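Local structure of 2-methyl-3-hydroxypyridine-5-carboxylic acid oxygenase (Mesorhizobium loti, 3ALJ) at residues L46-L60 against F96-H110. The protein probably uses its bound FAD to insert molecular oxygen into 2-methyl-3-hydroxypyridine-5-carboxylic acid and open the pyridine ring. Sequence-based numbering, arbitrary orientation. Where two conformers were deposited one is given.
With FAD (flavin-adenine dinucleotide), chain B; BME (beta-mercaptoethanol), chain D.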
loop_
_atom_site.group_PDB
_atom_site.type_symbol
_atom_site.label_atom_id
_atom_site.label_comp_id
_atom_site.label_asym_id
_atom_site.label_seq_id
_atom_site.Cartn_x
_atom_site.Cartn_y
_atom_site.Cartn_z
ATOM N N LEU A 46 1.989 2.932 -17.023
ATOM C CA LEU A 46 2.042 3.282 -15.577
ATOM C C LEU A 46 0.662 3.184 -14.980
ATOM O O LEU A 46 -0.197 4.029 -15.280
ATOM C CB LEU A 46 2.617 4.653 -15.392
ATOM C CG LEU A 46 3.972 4.875 -16.066
ATOM C CD1 LEU A 46 4.293 6.397 -16.029
ATOM C CD2 LEU A 46 5.105 4.119 -15.397
ATOM N N ARG A 47 0.462 2.149 -14.150
ATOM C CA ARG A 47 -0.927 1.851 -13.621
ATOM C C ARG A 47 -0.751 1.228 -12.238
ATOM O O ARG A 47 0.330 0.741 -11.822
ATOM C CB ARG A 47 -1.706 0.962 -14.653
ATOM C CG ARG A 47 -1.253 -0.460 -14.666
ATOM C CD ARG A 47 -1.483 -1.048 -16.127
ATOM N NE ARG A 47 -2.708 -1.846 -16.369
ATOM C CZ ARG A 47 -3.759 -1.565 -17.180
ATOM N NH1 ARG A 47 -3.869 -0.430 -17.890
ATOM N NH2 ARG A 47 -4.749 -2.453 -17.263
ATOM N N ALA A 48 -1.829 1.296 -11.448
ATOM C CA ALA A 48 -1.833 0.648 -10.126
ATOM C C ALA A 48 -3.090 -0.189 -10.019
ATOM O O ALA A 48 -4.161 0.371 -10.105
ATOM C CB ALA A 48 -1.859 1.749 -8.966
ATOM N N PHE A 49 -2.917 -1.405 -9.570
ATOM C CA PHE A 49 -4.019 -2.361 -9.346
ATOM C C PHE A 49 -4.408 -2.392 -7.887
ATOM O O PHE A 49 -3.600 -1.982 -6.999
ATOM C CB PHE A 49 -3.434 -3.712 -9.715
ATOM C CG PHE A 49 -3.262 -3.857 -11.186
ATOM C CD1 PHE A 49 -1.986 -3.698 -11.755
ATOM C CD2 PHE A 49 -4.347 -4.193 -11.967
ATOM C CE1 PHE A 49 -1.782 -3.793 -13.128
ATOM C CE2 PHE A 49 -4.181 -4.340 -13.377
ATOM C CZ PHE A 49 -2.875 -4.148 -13.956
ATOM N N GLY A 50 -5.629 -2.822 -7.636
ATOM C CA GLY A 50 -6.069 -3.007 -6.247
ATOM C C GLY A 50 -7.289 -2.136 -5.902
ATOM O O GLY A 50 -7.761 -2.224 -4.724
ATOM N N ALA A 51 -7.770 -1.332 -6.893
ATOM C CA ALA A 51 -8.985 -0.465 -6.641
ATOM C C ALA A 51 -8.799 0.732 -5.695
ATOM O O ALA A 51 -8.713 1.854 -6.129
ATOM C CB ALA A 51 -10.184 -1.309 -6.213
ATOM N N GLY A 52 -8.744 0.444 -4.404
ATOM C CA GLY A 52 -8.693 1.518 -3.359
ATOM C C GLY A 52 -7.552 1.356 -2.404
ATOM O O GLY A 52 -6.949 0.236 -2.358
ATOM N N ILE A 53 -7.278 2.422 -1.580
ATOM C CA ILE A 53 -6.209 2.297 -0.639
ATOM C C ILE A 53 -6.449 3.296 0.464
ATOM O O ILE A 53 -6.972 4.369 0.237
ATOM C CB ILE A 53 -4.821 2.495 -1.324
ATOM C CG1 ILE A 53 -3.664 2.066 -0.367
ATOM C CG2 ILE A 53 -4.590 3.934 -1.859
ATOM C CD1 ILE A 53 -2.333 2.062 -1.176
ATOM N N TYR A 54 -6.099 2.870 1.681
ATOM C CA TYR A 54 -6.019 3.787 2.846
ATOM C C TYR A 54 -4.611 4.305 3.082
ATOM O O TYR A 54 -3.637 3.488 3.051
ATOM C CB TYR A 54 -6.423 3.056 4.134
ATOM C CG TYR A 54 -7.894 2.747 4.287
ATOM C CD1 TYR A 54 -8.660 2.067 3.324
ATOM C CD2 TYR A 54 -8.528 3.104 5.466
ATOM C CE1 TYR A 54 -9.989 1.825 3.503
ATOM C CE2 TYR A 54 -9.870 2.799 5.727
ATOM C CZ TYR A 54 -10.614 2.181 4.713
ATOM O OH TYR A 54 -11.937 1.911 4.894
ATOM N N LEU A 55 -4.423 5.587 3.374
ATOM C CA LEU A 55 -3.177 6.120 3.897
ATOM C C LEU A 55 -3.462 6.734 5.234
ATOM O O LEU A 55 -4.607 7.084 5.520
ATOM C CB LEU A 55 -2.532 7.189 2.972
ATOM C CG LEU A 55 -2.081 6.640 1.555
ATOM C CD1 LEU A 55 -1.387 7.815 0.901
ATOM C CD2 LEU A 55 -1.114 5.431 1.759
ATOM N N TRP A 56 -2.421 6.852 6.031
ATOM C CA TRP A 56 -2.519 7.466 7.363
ATOM C C TRP A 56 -1.521 8.588 7.442
ATOM O O TRP A 56 -0.744 8.843 6.520
ATOM C CB TRP A 56 -2.229 6.449 8.445
ATOM C CG TRP A 56 -3.074 5.172 8.326
ATOM C CD1 TRP A 56 -2.901 4.160 7.397
ATOM C CD2 TRP A 56 -4.211 4.786 9.110
ATOM N NE1 TRP A 56 -3.875 3.173 7.542
ATOM C CE2 TRP A 56 -4.691 3.545 8.600
ATOM C CE3 TRP A 56 -4.836 5.361 10.240
ATOM C CZ2 TRP A 56 -5.778 2.875 9.176
ATOM C CZ3 TRP A 56 -5.926 4.711 10.794
ATOM C CH2 TRP A 56 -6.385 3.488 10.316
ATOM N N HIS A 57 -1.465 9.270 8.586
ATOM C CA HIS A 57 -0.546 10.309 8.813
ATOM C C HIS A 57 0.870 10.040 8.325
ATOM O O HIS A 57 1.446 10.912 7.690
ATOM C CB HIS A 57 -0.511 10.532 10.390
ATOM C CG HIS A 57 0.674 11.293 10.923
ATOM N ND1 HIS A 57 1.723 10.621 11.521
ATOM C CD2 HIS A 57 0.994 12.608 10.924
ATOM C CE1 HIS A 57 2.642 11.516 11.904
ATOM N NE2 HIS A 57 2.229 12.740 11.551
ATOM N N ASN A 58 1.414 8.857 8.617
ATOM C CA ASN A 58 2.799 8.613 8.164
ATOM C C ASN A 58 2.945 8.708 6.593
ATOM O O ASN A 58 3.870 9.360 6.111
ATOM C CB ASN A 58 3.269 7.219 8.648
ATOM C CG ASN A 58 2.431 6.023 8.103
ATOM O OD1 ASN A 58 1.182 6.089 7.995
ATOM N ND2 ASN A 58 3.130 4.902 7.857
ATOM N N GLY A 59 1.985 8.106 5.872
ATOM C CA GLY A 59 2.003 8.186 4.380
ATOM C C GLY A 59 1.725 9.564 3.923
ATOM O O GLY A 59 2.296 10.009 2.910
ATOM N N LEU A 60 0.780 10.268 4.574
ATOM C CA LEU A 60 0.447 11.613 4.178
ATOM C C LEU A 60 1.667 12.551 4.376
ATOM O O LEU A 60 1.855 13.448 3.542
ATOM C CB LEU A 60 -0.814 12.087 4.946
ATOM C CG LEU A 60 -2.073 11.330 4.591
ATOM C CD1 LEU A 60 -3.163 11.706 5.609
ATOM C CD2 LEU A 60 -2.551 11.601 3.148
ATOM N N PHE A 96 -9.340 8.046 16.403
ATOM C CA PHE A 96 -7.861 8.097 16.568
ATOM C C PHE A 96 -7.312 9.396 17.094
ATOM O O PHE A 96 -6.218 9.792 16.764
ATOM C CB PHE A 96 -7.161 7.794 15.184
ATOM C CG PHE A 96 -7.919 6.747 14.300
ATOM C CD1 PHE A 96 -8.164 5.477 14.815
ATOM C CD2 PHE A 96 -8.302 7.027 13.011
ATOM C CE1 PHE A 96 -8.820 4.505 14.051
ATOM C CE2 PHE A 96 -8.936 6.063 12.212
ATOM C CZ PHE A 96 -9.179 4.818 12.739
ATOM N N ASN A 97 -8.140 10.082 17.879
ATOM C CA ASN A 97 -7.730 11.366 18.486
ATOM C C ASN A 97 -7.095 12.297 17.458
ATOM O O ASN A 97 -6.054 12.907 17.678
ATOM C CB ASN A 97 -6.858 11.184 19.682
ATOM C CG ASN A 97 -6.834 12.548 20.533
ATOM O OD1 ASN A 97 -7.832 13.387 20.528
ATOM N ND2 ASN A 97 -5.686 12.802 21.175
ATOM N N GLY A 98 -7.763 12.368 16.312
ATOM C CA GLY A 98 -7.342 13.340 15.320
ATOM C C GLY A 98 -6.221 12.894 14.354
ATOM O O GLY A 98 -5.876 13.692 13.469
ATOM N N LEU A 99 -5.644 11.711 14.545
ATOM C CA LEU A 99 -4.587 11.266 13.641
ATOM C C LEU A 99 -5.111 11.332 12.186
ATOM O O LEU A 99 -6.146 10.724 11.885
ATOM C CB LEU A 99 -4.323 9.815 13.966
ATOM C CG LEU A 99 -3.327 9.063 13.125
ATOM C CD1 LEU A 99 -1.966 9.424 13.419
ATOM C CD2 LEU A 99 -3.568 7.511 13.403
ATOM N N PRO A 100 -4.362 12.040 11.335
ATOM C CA PRO A 100 -4.834 12.089 9.935
ATOM C C PRO A 100 -4.873 10.734 9.198
ATOM O O PRO A 100 -4.074 9.853 9.473
ATOM C CB PRO A 100 -3.798 12.994 9.311
ATOM C CG PRO A 100 -3.356 13.968 10.467
ATOM C CD PRO A 100 -3.326 13.056 11.614
ATOM N N TRP A 101 -5.908 10.572 8.347
ATOM C CA TRP A 101 -6.024 9.368 7.494
ATOM C C TRP A 101 -6.844 9.750 6.329
ATOM O O TRP A 101 -7.477 10.808 6.283
ATOM C CB TRP A 101 -6.579 8.161 8.304
ATOM C CG TRP A 101 -7.948 8.341 8.894
ATOM C CD1 TRP A 101 -8.341 9.235 9.904
ATOM C CD2 TRP A 101 -9.123 7.566 8.577
ATOM N NE1 TRP A 101 -9.709 9.086 10.169
ATOM C CE2 TRP A 101 -10.197 8.056 9.372
ATOM C CE3 TRP A 101 -9.410 6.504 7.634
ATOM C CZ2 TRP A 101 -11.483 7.519 9.327
ATOM C CZ3 TRP A 101 -10.629 5.967 7.627
ATOM C CH2 TRP A 101 -11.680 6.435 8.423
ATOM N N ARG A 102 -6.844 8.874 5.315
ATOM C CA ARG A 102 -7.431 9.252 4.029
ATOM C C ARG A 102 -7.695 8.023 3.240
ATOM O O ARG A 102 -6.882 7.045 3.256
ATOM C CB ARG A 102 -6.409 10.112 3.213
ATOM C CG ARG A 102 -7.095 11.055 2.189
ATOM C CD ARG A 102 -7.878 12.219 2.949
ATOM N NE ARG A 102 -8.302 13.198 1.968
ATOM C CZ ARG A 102 -8.856 14.342 2.370
ATOM N NH1 ARG A 102 -9.185 14.539 3.646
ATOM N NH2 ARG A 102 -9.121 15.291 1.523
ATOM N N ILE A 103 -8.793 7.979 2.496
ATOM C CA ILE A 103 -9.151 6.873 1.577
ATOM C C ILE A 103 -9.165 7.482 0.183
ATOM O O ILE A 103 -9.596 8.625 -0.044
ATOM C CB ILE A 103 -10.510 6.301 1.871
ATOM C CG1 ILE A 103 -10.541 5.826 3.352
ATOM C CG2 ILE A 103 -10.818 5.142 0.970
ATOM C CD1 ILE A 103 -11.925 5.338 3.766
ATOM N N MET A 104 -8.660 6.681 -0.777
ATOM C CA MET A 104 -8.584 7.171 -2.197
ATOM C C MET A 104 -8.544 5.956 -3.086
ATOM O O MET A 104 -8.218 4.855 -2.678
ATOM C CB MET A 104 -7.348 8.044 -2.452
ATOM C CG MET A 104 -6.049 7.225 -2.149
ATOM S SD MET A 104 -4.668 8.340 -1.707
ATOM C CE MET A 104 -5.169 8.686 0.044
ATOM N N THR A 105 -8.762 6.230 -4.360
ATOM C CA THR A 105 -8.478 5.106 -5.321
ATOM C C THR A 105 -6.941 4.985 -5.486
ATOM O O THR A 105 -6.212 5.943 -5.362
ATOM C CB THR A 105 -9.214 5.326 -6.687
ATOM O OG1 THR A 105 -8.600 6.422 -7.392
ATOM C CG2 THR A 105 -10.718 5.582 -6.526
ATOM N N ARG A 106 -6.586 3.752 -5.855
ATOM C CA ARG A 106 -5.210 3.501 -6.189
ATOM C C ARG A 106 -4.730 4.366 -7.340
ATOM O O ARG A 106 -3.604 4.879 -7.308
ATOM C CB ARG A 106 -5.052 1.999 -6.570
ATOM C CG ARG A 106 -5.109 1.282 -5.242
ATOM C CD ARG A 106 -4.295 0.186 -5.090
ATOM N NE ARG A 106 -4.335 -0.465 -3.761
ATOM C CZ ARG A 106 -3.279 -1.056 -3.208
ATOM N NH1 ARG A 106 -2.125 -1.007 -3.776
ATOM N NH2 ARG A 106 -3.458 -1.672 -2.067
ATOM N N SER A 107 -5.571 4.509 -8.364
ATOM C CA SER A 107 -5.200 5.360 -9.478
ATOM C C SER A 107 -4.981 6.791 -9.055
ATOM O O SER A 107 -4.041 7.453 -9.514
ATOM C CB SER A 107 -6.290 5.250 -10.510
ATOM O OG SER A 107 -6.166 3.977 -11.128
ATOM N N HIS A 108 -5.791 7.257 -8.081
ATOM C CA HIS A 108 -5.588 8.648 -7.636
ATOM C C HIS A 108 -4.250 8.854 -7.002
ATOM O O HIS A 108 -3.558 9.822 -7.305
ATOM C CB HIS A 108 -6.763 8.981 -6.665
ATOM C CG HIS A 108 -6.740 10.397 -6.190
ATOM N ND1 HIS A 108 -7.200 11.424 -6.992
ATOM C CD2 HIS A 108 -6.378 10.925 -5.019
ATOM C CE1 HIS A 108 -7.116 12.552 -6.289
ATOM N NE2 HIS A 108 -6.656 12.271 -5.078
ATOM N N LEU A 109 -3.844 7.912 -6.148
ATOM C CA LEU A 109 -2.573 8.056 -5.495
ATOM C C LEU A 109 -1.408 7.919 -6.509
ATOM O O LEU A 109 -0.472 8.691 -6.537
ATOM C CB LEU A 109 -2.447 7.028 -4.367
ATOM C CG LEU A 109 -1.099 6.921 -3.668
ATOM C CD1 LEU A 109 -0.709 8.304 -3.113
ATOM C CD2 LEU A 109 -1.157 5.873 -2.636
ATOM N N HIS A 110 -1.550 6.846 -7.329
ATOM C CA HIS A 110 -0.473 6.534 -8.246
ATOM C C HIS A 110 -0.341 7.693 -9.287
ATOM O O HIS A 110 0.814 8.115 -9.528
ATOM C CB HIS A 110 -0.778 5.144 -8.867
ATOM C CG HIS A 110 0.399 4.563 -9.526
ATOM N ND1 HIS A 110 0.619 4.683 -10.868
ATOM C CD2 HIS A 110 1.444 3.859 -9.016
ATOM C CE1 HIS A 110 1.734 4.048 -11.169
ATOM N NE2 HIS A 110 2.274 3.578 -10.051
HETATM P PA FAD B . 4.001 -2.628 -6.083
HETATM O O1A FAD B . 2.890 -1.675 -5.769
HETATM O O2A FAD B . 3.715 -3.999 -6.291
HETATM O O5B FAD B . 4.735 -2.027 -7.357
HETATM C C5B FAD B . 5.867 -2.724 -7.975
HETATM C C4B FAD B . 5.868 -2.141 -9.373
HETATM O O4B FAD B . 7.061 -2.777 -9.949
HETATM C C3B FAD B . 4.745 -2.564 -10.245
HETATM O O3B FAD B . 4.228 -1.452 -11.005
HETATM C C2B FAD B . 5.362 -3.719 -11.114
HETATM O O2B FAD B . 4.755 -3.844 -12.411
HETATM C C1B FAD B . 6.771 -3.268 -11.321
HETATM N N9A FAD B . 7.719 -4.329 -11.442
HETATM C C8A FAD B . 7.687 -5.604 -10.924
HETATM N N7A FAD B . 8.816 -6.275 -11.200
HETATM C C5A FAD B . 9.604 -5.403 -11.935
HETATM C C6A FAD B . 10.907 -5.497 -12.419
HETATM N N6A FAD B . 11.626 -6.661 -12.275
HETATM N N1A FAD B . 11.384 -4.428 -13.060
HETATM C C2A FAD B . 10.677 -3.308 -13.249
HETATM N N3A FAD B . 9.413 -3.131 -12.767
HETATM C C4A FAD B . 8.918 -4.199 -12.083
HETATM N N1 FAD B . -1.279 -0.646 1.782
HETATM C C2 FAD B . -1.646 0.488 2.351
HETATM O O2 FAD B . -0.840 1.363 2.705
HETATM N N3 FAD B . -2.997 0.736 2.595
HETATM C C4 FAD B . -3.988 -0.170 2.214
HETATM O O4 FAD B . -5.223 0.178 2.320
HETATM C C4X FAD B . -3.568 -1.356 1.638
HETATM N N5 FAD B . -4.536 -2.374 1.333
HETATM C C5X FAD B . -4.099 -3.583 0.822
HETATM C C6 FAD B . -5.004 -4.638 0.611
HETATM C C7 FAD B . -4.585 -5.814 0.043
HETATM C C7M FAD B . -5.618 -6.953 -0.192
HETATM C C8 FAD B . -3.255 -6.010 -0.263
HETATM C C8M FAD B . -2.736 -7.335 -0.867
HETATM C C9 FAD B . -2.339 -4.970 -0.051
HETATM C C9A FAD B . -2.749 -3.750 0.541
HETATM N N10 FAD B . -1.807 -2.663 0.814
HETATM C C10 FAD B . -2.228 -1.526 1.393
HETATM C "C1'" FAD B . -0.313 -2.889 0.513
HETATM C "C2'" FAD B . 0.037 -2.209 -0.803
HETATM O "O2'" FAD B . -0.819 -2.724 -1.845
HETATM C "C3'" FAD B . 1.475 -2.589 -1.203
HETATM O "O3'" FAD B . 2.255 -2.705 0.046
HETATM C "C4'" FAD B . 2.168 -1.579 -2.019
HETATM O "O4'" FAD B . 1.439 -1.481 -3.276
HETATM C "C5'" FAD B . 3.561 -1.994 -2.362
HETATM O "O5'" FAD B . 4.151 -0.983 -3.174
HETATM P P FAD B . 5.491 -1.360 -3.922
HETATM O O1P FAD B . 5.829 -0.173 -4.719
HETATM O O2P FAD B . 6.515 -1.936 -2.994
HETATM O O3P FAD B . 5.084 -2.594 -4.885
HETATM C C1 BME D . 6.008 3.508 9.645
HETATM C C2 BME D . 5.359 2.658 8.492
HETATM O O1 BME D . 5.525 4.852 9.518
HETATM S S2 BME D . 6.257 1.015 8.574
HETATM O O HOH W 1 -3.877 3.268 -12.256
HETATM O O HOH W 2 -1.316 -0.468 -6.573
HETATM O O HOH W 3 -7.830 2.667 -8.733
HETATM O O HOH W 4 -6.030 -2.032 -1.202
#
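The carbonyl oxygen of G52 takes two donors: R106 NE at 3.0 Å, and a water that also accepts from R106 NH2. The oxygen lies close to the guanidinium plane, while NE stands above the carbonyl plane. Both terminal nitrogens of R106 converge on the ribityl hydroxyl of FAD, NH2 to O2' at 2.8 Å, while I53 CD1 sits over the centre of the guanidinium face. Arginine suits the place, its long chain and flat N-H groups serving backbone and cofactor together; a leucine here would probably leave FAD O2' without the two bonds that hold it, G52 O relying on the water, and the tip of I53 uncovered. At G50 a side chain would hit R106 NE and the preceding carbonyl, so glycine fits. Strands 52-56 and 101-105 form an antiparallel ribbon in the FAD-binding domain, whose first strand meets the flavin edge: Y54 N donates to O4 (2.9 Å, 168°) and Y54 O accepts from N3. T105 N-caps helix 106-119, OG1 accepting from H108 N. The CG2 branch of I53 packs on M104 CG at 3.6 Å, and L55 meets L109 tip to tip. On the opposite face, with W101, I103 CG1, beside its backbone N (chi1 -57°), makes a CH-pi contact 3.8 Å from the Y54 ring centroid, and W56 CZ3 comes over one F96 face, 3.6 Å from F96 CE2, the six-membered rings turned 59°.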